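Local coordinates for 6-phosphogluconolactonase (Shewanella baltica, PDB 3NWP), which probably hydrolyses 6-phosphogluconolactone to 6-phosphogluconate, the second step of the oxidative pentose phosphate pathway, at residues 42-47 with 133-138; 71-76 with 174-179. All blocks are in the same frame, centred on the assembly; numbering follows the deposited sequence. Where two conformers were deposited one is given.

How the contacts relate
Both contacts belong to one mixed sheet, and their centres lie about 12 Å apart. Contact 1 joins strands 39-43 and 132-135 in parallel, with its centre about 4 Å from the centre of the chain; contact 2 joins strand 66-74 to strand 175-178 in antiparallel. Strands 39-43 and 66-74 are neighbours, so the two contacts meet: Val-43 O lies 2.8 Å from Ala-71 N, a probable hydrogen bond, and Ser-44 OG packs on Ala-71 CB. Along the chain the segments alternate, 42-47, 71-76, 133-138, 174-179, so residues from distant parts of the sequence come together where the central parallel strands pass into loops and the antiparallel strand is added.

Contact 1 of 2, residues 42-47 with 133-138; sequences VVSGGS and VVLGMG
Ser-44 turns OG beside its own backbone N and anti to the carbonyl carbon (chi1 -59°), and this brings the hydroxyl to the backbone at Val-134, where it donates to Val-134 O at 2.7 Å. The bond lies in the carbonyl plane, on a lone pair, with a C=O...donor angle of 135°. One residue pair earlier the link is purely backbone: Val-134 N donates to Val-42 O at 2.9 Å, and the same oxygen takes a CA-H...O contact from Val-133 CA. Val-42 and Val-133 form a parallel bridge, their side chains running alongside each other in the same direction, with Val-42 CB 4.1 Å from Val-133 CG2. These are adjacent strands of the parallel core of a Rossmann-like sheet, in the glucosamine-6-phosphate isomerase/6-phosphogluconolactonase family, and the contact sits where both run out into glycine-containing loops. There Ser-44 N is 3.3 Å from Val-134 O but badly angled, and the hydroxyl is the donor instead. Water 1 continues the link, donating to Ser-44 OG at 2.8 Å and accepting from Gly-136 N at 3.0 Å. The Leu-135 side chain leaves its backbone away from 42-47, yet CD2 still lies 3.9 Å from Ser-44 OG. An alanine in place of Ser-44 removes the hydroxyl, which would probably leave Val-134 O short of a donor and water 1 held less firmly between the diverging loops. Gly-136 O is hydrogen-bonded to Thr-143 OG1.

Contact 2 of 2, residues 71-76 with 174-179; sequences ADERWV and GRITLS
Arg-74 and Arg-175 extend next to each other from one face of an antiparallel strand pair, 72-74 with 175-178, at the edge of the parallel core of the sheet. Arg-74 NE sits 3.6 Å above one face of the Arg-175 guanidinium, displaced from the centre of the group, and the two guanidinium planes are 56° apart. Asp-72, on the same face of the sheet, would partly offset this meeting of like charges: its OD2 forms a long salt bridge of 4.0 Å to Arg-175 NH1, and its carboxylate is turned 40° from that guanidinium. Ser-145 OG is hydrogen-bonded to Asp-72 OD2 and to Arg-175 NH1, while Arg-74 NH1 reaches Ala-82 O and Arg-175 NH2 reaches Pro-172 O.

The other face carries Glu-73 and Ile-176, a hydrogen-bonded pair joined by Glu-73 N to Ile-176 O and Ile-176 N to Glu-73 O. In the conformer given, Ile-176 CG2 packs 3.6 Å from Glu-73 CB and meets the ring edge of Trp-75, 4.0 Å from CZ3. With CG anti to the backbone N and a bend at chi2 (60°), the Glu-73 carboxylate turns from 174-179: OE1 accepts from Arg-74 N, on its anti lone pair, and from Asn-84 N, and OE2 from Glu-85 N, at the start of helix 84-91. Trp-75, the centre of an inverse gamma turn, donates from NE1 to Phe-109 O. Water 3 closes the end of the pair, donating to Trp-75 O at 2.9 Å and accepting from Gly-174 N at 3.0 Å.

Contact 1 of 2, residues 42-47 with 133-138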
ATOM      1  N   VAL A  42      -2.613  -1.909   5.660  1.00 13.96           N
ATOM      2  CA  VAL A  42      -1.365  -1.755   4.917  1.00 12.58           C
ATOM      3  C   VAL A  42      -1.445  -0.405   4.268  1.00 13.06           C
ATOM      4  O   VAL A  42      -2.435  -0.048   3.621  1.00 12.85           O
ATOM      5  CB  VAL A  42      -1.223  -2.826   3.846  1.00 14.26           C
ATOM      6  CG1 VAL A  42       0.037  -2.567   2.968  1.00 16.99           C
ATOM      7  CG2 VAL A  42      -1.213  -4.281   4.509  1.00 15.75           C
ATOM      8  N   VAL A  43      -0.412   0.408   4.441  1.00 12.95           N
ATOM      9  CA  VAL A  43      -0.325   1.687   3.789  1.00 12.88           C
ATOM     10  C   VAL A  43       0.921   1.815   2.893  1.00 14.09           C
ATOM     11  O   VAL A  43       1.937   1.125   3.129  1.00 13.96           O
ATOM     12  CB  VAL A  43      -0.347   2.858   4.768  1.00 14.48           C
ATOM     13  CG1 VAL A  43      -1.715   2.846   5.558  1.00 16.06           C
ATOM     14  CG2 VAL A  43       0.854   2.820   5.796  1.00 15.75           C
ATOM     15  N   SER A  44       0.848   2.735   1.933  1.00 15.70           N
ATOM     16  CA  SER A  44       1.933   3.049   1.048  1.00 15.45           C
ATOM     17  C   SER A  44       2.536   4.419   1.348  1.00 17.32           C
ATOM     18  O   SER A  44       1.928   5.249   2.030  1.00 17.62           O
ATOM     19  CB  SER A  44       1.457   2.964  -0.411  1.00 13.98           C
ATOM     20  OG  SER A  44       0.964   1.666  -0.726  1.00 14.58           O
ATOM     21  N   GLY A  45       3.749   4.627   0.842  1.00 20.17           N
ATOM     22  CA  GLY A  45       4.541   5.831   1.118  1.00 22.17           C
ATOM     23  C   GLY A  45       4.425   6.906   0.079  1.00 22.29           C
ATOM     24  O   GLY A  45       3.431   7.012  -0.658  1.00 21.62           O
ATOM     25  N   GLY A  46       5.415   7.805   0.064  1.00 22.46           N
ATOM     26  CA  GLY A  46       5.383   8.930  -0.875  1.00 23.87           C
ATOM     27  C   GLY A  46       4.702  10.153  -0.253  1.00 22.86           C
ATOM     28  O   GLY A  46       4.221  10.112   0.876  1.00 24.59           O
ATOM     29  N   SER A  47       4.629  11.221  -1.048  1.00 25.09           N
ATOM     30  CA  SER A  47       3.977  12.453  -0.611  1.00 26.46           C
ATOM     31  C   SER A  47       2.462  12.381  -0.712  1.00 22.58           C
ATOM     32  O   SER A  47       1.762  13.043   0.072  1.00 22.54           O
ATOM     33  CB  SER A  47       4.501  13.651  -1.420  1.00 29.79           C
ATOM     34  OG  SER A  47       4.336  13.423  -2.808  1.00 36.88           O
ATOM     35  N   VAL A 133      -6.070  -2.244   2.453  1.00 13.25           N
ATOM     36  CA  VAL A 133      -4.778  -1.954   1.816  1.00 13.86           C
ATOM     37  C   VAL A 133      -4.912  -0.683   1.044  1.00 13.73           C
ATOM     38  O   VAL A 133      -5.819  -0.533   0.210  1.00 13.38           O
ATOM     39  CB  VAL A 133      -4.399  -3.082   0.863  1.00 12.96           C
ATOM     40  CG1 VAL A 133      -3.113  -2.765   0.059  1.00 14.82           C
ATOM     41  CG2 VAL A 133      -4.230  -4.400   1.625  1.00 13.57           C
ATOM     42  N   VAL A 134      -3.996   0.265   1.257  1.00 12.50           N
ATOM     43  CA  VAL A 134      -3.978   1.558   0.571  1.00 12.12           C
ATOM     44  C   VAL A 134      -2.727   1.580  -0.300  1.00 13.30           C
ATOM     45  O   VAL A 134      -1.604   1.466   0.198  1.00 13.77           O
ATOM     46  CB  VAL A 134      -3.971   2.736   1.525  1.00 15.38           C
ATOM     47  CG1 VAL A 134      -4.152   4.057   0.700  1.00 14.75           C
ATOM     48  CG2 VAL A 134      -5.074   2.586   2.602  1.00 16.36           C
ATOM     49  N   LEU A 135      -2.946   1.648  -1.613  1.00 12.76           N
ATOM     50  CA  LEU A 135      -1.920   1.652  -2.622  1.00 13.04           C
ATOM     51  C   LEU A 135      -1.723   3.017  -3.322  1.00 14.73           C
ATOM     52  O   LEU A 135      -2.669   3.838  -3.379  1.00 14.43           O
ATOM     53  CB  LEU A 135      -2.204   0.560  -3.683  1.00 13.80           C
ATOM     54  CG  LEU A 135      -2.290  -0.881  -3.181  1.00 12.82           C
ATOM     55  CD1 LEU A 135      -2.563  -1.770  -4.456  1.00 14.58           C
ATOM     56  CD2 LEU A 135      -0.940  -1.261  -2.539  1.00 15.42           C
ATOM     57  N   GLY A 136      -0.558   3.187  -3.921  1.00 13.99           N
ATOM     58  CA  GLY A 136      -0.311   4.239  -4.883  1.00 14.70           C
ATOM     59  C   GLY A 136       0.097   3.621  -6.199  1.00 14.90           C
ATOM     60  O   GLY A 136       0.197   2.395  -6.348  1.00 16.20           O
HETATM   61  N   MSE A 137       0.317   4.492  -7.164  1.00 15.16           N
HETATM   62  CA  MSE A 137       0.762   4.048  -8.492  1.00 14.99           C
HETATM   63  C   MSE A 137       1.750   5.072  -9.000  1.00 15.48           C
HETATM   64  O   MSE A 137       1.502   6.266  -8.979  1.00 18.70           O
HETATM   65  CB  MSE A 137      -0.415   3.949  -9.410  1.00 16.54           C
HETATM   66  CG  MSE A 137      -0.126   3.500 -10.866  1.00 15.88           C
HETATM   67 SE   MSE A 137      -1.526   3.777 -12.102  0.75 14.12          SE
HETATM   68  CE  MSE A 137      -1.354   5.633 -12.128  1.00 15.21           C
ATOM     69  N   GLY A 138       2.882   4.571  -9.527  1.00 16.44           N
ATOM     70  CA  GLY A 138       3.867   5.452 -10.138  1.00 17.58           C
ATOM     71  C   GLY A 138       3.495   5.810 -11.573  1.00 20.20           C
ATOM     72  O   GLY A 138       2.611   5.227 -12.181  1.00 18.47           O
TER
HETATM   73  O   HOH W   1       1.743   1.265  -3.435  1.00 10.78           O

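Contact 2 of 2, residues 71-76 with 174-179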
ATOM      1  N   ALA A  71       3.230  -1.328   2.503  1.00 14.41           N
ATOM      2  CA  ALA A  71       3.188  -2.053   1.242  1.00 15.37           C
ATOM      3  C   ALA A  71       4.582  -2.404   0.731  1.00 16.09           C
ATOM      4  O   ALA A  71       4.749  -3.407   0.034  1.00 15.81           O
ATOM      5  CB  ALA A  71       2.377  -1.268   0.161  1.00 14.55           C
ATOM      6  N   ASP A  72       5.521  -1.526   1.047  1.00 14.96           N
ATOM      7  CA  ASP A  72       6.922  -1.629   0.591  1.00 16.84           C
ATOM      8  C   ASP A  72       7.784  -0.685   1.373  1.00 18.10           C
ATOM      9  O   ASP A  72       7.307   0.198   2.101  1.00 17.62           O
ATOM     10  CB  ASP A  72       7.046  -1.381  -0.925  1.00 14.70           C
ATOM     11  CG  ASP A  72       6.838   0.066  -1.334  1.00 22.34           C
ATOM     12  OD1 ASP A  72       5.958   0.711  -0.763  1.00 29.51           O
ATOM     13  OD2 ASP A  72       7.494   0.549  -2.249  1.00 20.54           O
ATOM     14  N   GLU A  73       9.082  -0.872   1.223  1.00 16.85           N
ATOM     15  CA  GLU A  73      10.029  -0.053   1.954  1.00 17.89           C
ATOM     16  C   GLU A  73      11.311   0.036   1.162  1.00 17.60           C
ATOM     17  O   GLU A  73      11.682  -0.863   0.448  1.00 16.32           O
ATOM     18  CB  GLU A  73      10.264  -0.604   3.369  1.00 16.90           C
ATOM     19  CG  GLU A  73      11.267   0.153   4.219  1.00 18.19           C
ATOM     20  CD  GLU A  73      10.861   1.616   4.455  1.00 18.85           C
ATOM     21  OE1 GLU A  73      10.984   2.434   3.527  1.00 18.76           O
ATOM     22  OE2 GLU A  73      10.379   1.889   5.600  1.00 20.20           O
ATOM     23  N   ARG A  74      11.971   1.185   1.266  1.00 17.31           N
ATOM     24  CA  ARG A  74      13.321   1.371   0.718  1.00 17.45           C
ATOM     25  C   ARG A  74      14.314   0.869   1.745  1.00 18.18           C
ATOM     26  O   ARG A  74      14.156   1.099   2.972  1.00 18.57           O
ATOM     27  CB  ARG A  74      13.568   2.844   0.429  1.00 18.69           C
ATOM     28  CG  ARG A  74      12.768   3.447  -0.738  1.00 20.46           C
ATOM     29  CD  ARG A  74      11.299   3.705  -0.377  1.00 19.92           C
ATOM     30  NE  ARG A  74      10.613   4.388  -1.460  1.00 20.17           N
ATOM     31  CZ  ARG A  74      10.750   5.682  -1.746  1.00 26.70           C
ATOM     32  NH1 ARG A  74      11.513   6.494  -0.997  1.00 27.45           N
ATOM     33  NH2 ARG A  74      10.099   6.184  -2.795  1.00 27.10           N
ATOM     34  N   TRP A  75      15.348   0.156   1.283  1.00 18.65           N
ATOM     35  CA  TRP A  75      16.319  -0.434   2.229  1.00 19.34           C
ATOM     36  C   TRP A  75      17.357   0.638   2.649  1.00 21.71           C
ATOM     37  O   TRP A  75      18.535   0.681   2.146  1.00 23.70           O
ATOM     38  CB  TRP A  75      16.957  -1.715   1.656  1.00 20.31           C
ATOM     39  CG  TRP A  75      17.391  -2.604   2.725  1.00 18.96           C
ATOM     40  CD1 TRP A  75      18.678  -2.769   3.239  1.00 20.07           C
ATOM     41  CD2 TRP A  75      16.552  -3.441   3.500  1.00 16.63           C
ATOM     42  NE1 TRP A  75      18.651  -3.667   4.275  1.00 20.39           N
ATOM     43  CE2 TRP A  75      17.364  -4.098   4.464  1.00 18.46           C
ATOM     44  CE3 TRP A  75      15.177  -3.689   3.499  1.00 17.90           C
ATOM     45  CZ2 TRP A  75      16.849  -4.970   5.392  1.00 21.77           C
ATOM     46  CZ3 TRP A  75      14.653  -4.555   4.417  1.00 19.94           C
ATOM     47  CH2 TRP A  75      15.489  -5.201   5.371  1.00 21.17           C
ATOM     48  N   VAL A  76      16.897   1.519   3.542  1.00 20.68           N
ATOM     49  CA  VAL A  76      17.629   2.647   4.057  1.00 21.08           C
ATOM     50  C   VAL A  76      17.236   2.714   5.533  1.00 22.18           C
ATOM     51  O   VAL A  76      16.250   2.077   5.951  1.00 21.69           O
ATOM     52  CB  VAL A  76      17.268   3.963   3.353  1.00 23.86           C
ATOM     53  CG1 VAL A  76      17.623   3.963   1.813  1.00 21.76           C
ATOM     54  CG2 VAL A  76      15.775   4.316   3.589  1.00 21.73           C
ATOM     55  N   GLY A 174      17.521  -0.297  -3.017  1.00 19.22           N
ATOM     56  CA  GLY A 174      16.992  -1.649  -2.864  1.00 17.11           C
ATOM     57  C   GLY A 174      15.636  -1.542  -2.174  1.00 17.65           C
ATOM     58  O   GLY A 174      15.450  -0.683  -1.336  1.00 17.65           O
ATOM     59  N   ARG A 175      14.748  -2.504  -2.449  1.00 17.48           N
ATOM     60  CA  ARG A 175      13.395  -2.477  -1.923  1.00 17.21           C
ATOM     61  C   ARG A 175      13.026  -3.811  -1.307  1.00 17.77           C
ATOM     62  O   ARG A 175      13.481  -4.883  -1.741  1.00 17.87           O
ATOM     63  CB  ARG A 175      12.356  -2.186  -3.032  1.00 17.02           C
ATOM     64  CG  ARG A 175      12.677  -0.998  -3.950  1.00 17.02           C
ATOM     65  CD  ARG A 175      12.746   0.249  -3.160  1.00 18.84           C
ATOM     66  NE  ARG A 175      12.960   1.440  -3.978  1.00 18.52           N
ATOM     67  CZ  ARG A 175      11.976   2.254  -4.414  1.00 19.75           C
ATOM     68  NH1 ARG A 175      10.696   1.960  -4.159  1.00 18.56           N
ATOM     69  NH2 ARG A 175      12.280   3.353  -5.105  1.00 21.01           N
ATOM     70  N   ILE A 176      12.164  -3.723  -0.310  0.50 14.47           N
ATOM     71  CA  ILE A 176      11.381  -4.866   0.115  0.50 14.24           C
ATOM     72  C   ILE A 176       9.949  -4.516  -0.266  0.50 13.82           C
ATOM     73  O   ILE A 176       9.540  -3.355  -0.219  0.50 14.16           O
ATOM     74  CB  ILE A 176      11.583  -5.108   1.602  0.50 15.50           C
ATOM     75  CG1 ILE A 176      10.862  -6.341   2.078  0.50 18.12           C
ATOM     76  CG2 ILE A 176      11.191  -3.902   2.430  0.50 21.31           C
ATOM     77  CD1 ILE A 176      11.622  -6.996   3.233  0.50 16.18           C
ATOM     78  N   THR A 177       9.213  -5.522  -0.670  1.00 15.35           N
ATOM     79  CA  THR A 177       7.811  -5.322  -1.024  1.00 15.43           C
ATOM     80  C   THR A 177       6.967  -6.443  -0.488  1.00 15.05           C
ATOM     81  O   THR A 177       7.344  -7.623  -0.552  1.00 16.12           O
ATOM     82  CB  THR A 177       7.670  -5.209  -2.553  1.00 15.03           C
ATOM     83  OG1 THR A 177       6.334  -4.737  -2.891  1.00 15.34           O
ATOM     84  CG2 THR A 177       7.914  -6.527  -3.296  1.00 16.30           C
ATOM     85  N   LEU A 178       5.739  -6.124  -0.127  1.00 14.34           N
ATOM     86  CA  LEU A 178       4.756  -7.184   0.017  1.00 12.77           C
ATOM     87  C   LEU A 178       4.522  -7.789  -1.357  1.00 15.09           C
ATOM     88  O   LEU A 178       4.571  -7.140  -2.376  1.00 14.82           O
ATOM     89  CB  LEU A 178       3.443  -6.678   0.665  1.00 14.57           C
ATOM     90  CG  LEU A 178       3.507  -6.108   2.067  1.00 17.91           C
ATOM     91  CD1 LEU A 178       2.061  -5.927   2.677  1.00 17.34           C
ATOM     92  CD2 LEU A 178       4.411  -6.877   3.017  1.00 21.31           C
ATOM     93  N   SER A 179       4.221  -9.079  -1.375  1.00 14.89           N
ATOM     94  CA  SER A 179       3.957  -9.816  -2.584  1.00 14.43           C
ATOM     95  C   SER A 179       2.544  -9.590  -3.098  1.00 13.22           C
ATOM     96  O   SER A 179       1.689  -9.137  -2.369  1.00 14.58           O
ATOM     97  CB  SER A 179       4.125 -11.314  -2.351  1.00 15.18           C
ATOM     98  OG  SER A 179       3.250 -11.771  -1.332  1.00 16.87           O
TER
HETATM   99  O   HOH W   2       7.428   2.382  -4.884  1.00 30.32           O
HETATM  100  O   HOH W   3      19.212   0.658  -0.705  1.00 22.43           O